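Local coordinates for carbonic anhydrase (Neosartorya fumigata, PDB 6LAC), which probably catalyses the reversible hydration of carbon dioxide to hydrogencarbonate as a zinc-dependent, beta-class carbonic anhydrase, at residues C87-G91 and M166-K170. The protein carries 1 engineered substitution. Residues are numbered along the deposited sequence; the frame is centred on the assembly and turned at random.
Sequences CGHYG and MVYDK. With ZN (zinc ion), chain C.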
loop_
_atom_site.group_PDB
_atom_site.type_symbol
_atom_site.label_atom_id
_atom_site.label_comp_id
_atom_site.label_asym_id
_atom_site.label_seq_id
_atom_site.Cartn_x
_atom_site.Cartn_y
_atom_site.Cartn_z
ATOM N N CYS A 87 8.294 -3.398 -7.125
ATOM C CA CYS A 87 7.949 -4.780 -7.467
ATOM C C CYS A 87 6.667 -4.799 -8.278
ATOM O O CYS A 87 5.595 -4.447 -7.737
ATOM C CB CYS A 87 7.762 -5.595 -6.231
ATOM S SG CYS A 87 7.604 -7.370 -6.578
ATOM N N GLY A 88 6.703 -5.194 -9.536
ATOM C CA GLY A 88 5.511 -5.527 -10.311
ATOM C C GLY A 88 5.177 -6.974 -10.186
ATOM O O GLY A 88 5.868 -7.724 -9.477
ATOM N N HIS A 89 4.066 -7.368 -10.817
ATOM C CA HIS A 89 3.664 -8.779 -10.683
ATOM C C HIS A 89 2.903 -9.228 -11.920
ATOM O O HIS A 89 2.026 -8.556 -12.400
ATOM C CB HIS A 89 2.865 -8.990 -9.378
ATOM C CG HIS A 89 1.568 -8.312 -9.407
ATOM N ND1 HIS A 89 0.362 -8.988 -9.642
ATOM C CD2 HIS A 89 1.264 -7.011 -9.429
ATOM C CE1 HIS A 89 -0.595 -8.111 -9.722
ATOM N NE2 HIS A 89 -0.086 -6.892 -9.584
ATOM N N TYR A 90 3.300 -10.415 -12.354
ATOM C CA TYR A 90 2.562 -11.023 -13.481
ATOM C C TYR A 90 1.097 -11.278 -13.110
ATOM O O TYR A 90 0.815 -11.731 -12.005
ATOM C CB TYR A 90 3.280 -12.258 -14.000
ATOM C CG TYR A 90 4.684 -11.987 -14.501
ATOM C CD1 TYR A 90 4.930 -11.128 -15.563
ATOM C CD2 TYR A 90 5.762 -12.636 -13.946
ATOM C CE1 TYR A 90 6.222 -10.873 -16.009
ATOM C CE2 TYR A 90 7.061 -12.397 -14.369
ATOM C CZ TYR A 90 7.282 -11.545 -15.420
ATOM O OH TYR A 90 8.593 -11.377 -15.830
ATOM N N GLY A 91 0.229 -11.032 -14.078
ATOM C CA GLY A 91 -1.220 -11.165 -13.894
ATOM C C GLY A 91 -1.897 -9.907 -13.440
ATOM O O GLY A 91 -3.119 -9.913 -13.203
ATOM N N MET A 166 11.903 -5.240 -9.669
ATOM C CA MET A 166 11.725 -6.686 -9.822
ATOM C C MET A 166 10.304 -6.979 -10.236
ATOM O O MET A 166 9.434 -6.101 -10.188
ATOM C CB MET A 166 12.081 -7.420 -8.565
ATOM C CG MET A 166 11.235 -7.051 -7.453
ATOM S SD MET A 166 11.348 -8.196 -6.044
ATOM C CE MET A 166 10.450 -9.640 -6.621
ATOM N N VAL A 167 10.088 -8.208 -10.685
ATOM C CA VAL A 167 8.726 -8.736 -10.950
ATOM C C VAL A 167 8.523 -10.038 -10.223
ATOM O O VAL A 167 9.415 -10.901 -10.221
ATOM C CB VAL A 167 8.480 -8.911 -12.435
ATOM C CG1 VAL A 167 7.052 -9.295 -12.691
ATOM C CG2 VAL A 167 8.890 -7.718 -13.230
ATOM N N TYR A 168 7.393 -10.156 -9.573
ATOM C CA TYR A 168 7.000 -11.351 -8.835
ATOM C C TYR A 168 6.073 -12.187 -9.700
ATOM O O TYR A 168 5.133 -11.688 -10.291
ATOM C CB TYR A 168 6.307 -10.917 -7.569
ATOM C CG TYR A 168 5.505 -11.975 -6.886
ATOM C CD1 TYR A 168 6.080 -13.117 -6.388
ATOM C CD2 TYR A 168 4.142 -11.787 -6.674
ATOM C CE1 TYR A 168 5.297 -14.105 -5.764
ATOM C CE2 TYR A 168 3.354 -12.713 -6.013
ATOM C CZ TYR A 168 3.949 -13.885 -5.586
ATOM O OH TYR A 168 3.167 -14.821 -4.911
ATOM N N ASP A 169 6.373 -13.489 -9.734
ATOM C CA ASP A 169 5.551 -14.481 -10.480
ATOM C C ASP A 169 4.895 -15.454 -9.498
ATOM O O ASP A 169 5.623 -16.296 -8.918
ATOM C CB ASP A 169 6.473 -15.237 -11.438
ATOM C CG ASP A 169 5.730 -16.133 -12.408
ATOM O OD1 ASP A 169 4.683 -16.683 -12.005
ATOM O OD2 ASP A 169 6.204 -16.230 -13.565
ATOM N N LYS A 170 3.591 -15.310 -9.277
ATOM C CA LYS A 170 2.881 -16.127 -8.269
ATOM C C LYS A 170 2.784 -17.581 -8.765
ATOM O O LYS A 170 2.448 -18.402 -7.935
ATOM C CB LYS A 170 1.537 -15.514 -7.902
ATOM C CG LYS A 170 0.526 -15.454 -9.015
ATOM C CD LYS A 170 -0.791 -14.906 -8.557
ATOM C CE LYS A 170 -1.785 -14.642 -9.668
ATOM N NZ LYS A 170 -1.377 -13.548 -10.572
HETATM ZN ZN ZN C . -1.201 -5.233 -10.084
HETATM O O HOH W 1 0.213 -11.670 -8.686
HETATM O O HOH W 2 2.391 -12.715 -10.006
#
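His-89, near the C-terminal end of strand 83-89, is a ligand of the zinc site; strand 162-169 runs parallel beside it and supplies none. Gly-88 N donates to Met-166 O (3.0 Å), Tyr-168 N to Gly-88 O (2.9 Å) and Tyr-90 N to Tyr-168 O (3.0 Å). Cys-87, His-89, Met-166 and Tyr-168 share one face. There the compact, apolar Cys-87 SG packs 3.6 Å from Met-166 CE, while His-89 extends beyond the sheet to bind zinc through NE2 (2.1 Å). His-89 ND1 donates to water 1 (2.9 Å), which also accepts from Lys-170 NZ (3.1 Å), the long lysine chain reaching back from the solvent-exposed loop. On the other face, branched Val-167 lays CG1 over the Tyr-90 ring, 3.5 Å from its centroid, a CH-pi contact; the Tyr-90 hydroxyl bonds Glu-136. Asp-169 OD2 forms a salt bridge with Arg-132, and OD1 accepts from the amides of Ala-171 and Thr-172 in the turn before strand 174-178. Gly-91 has positive phi (91°); a CB there would press on Tyr-90 O and clash with Lys-170 NZ. The Cys-His-Cys zinc set (Cys-34, His-89, Cys-92), here completed by Asp-36, on a mainly parallel central sheet is characteristic of beta-class carbonic anhydrases.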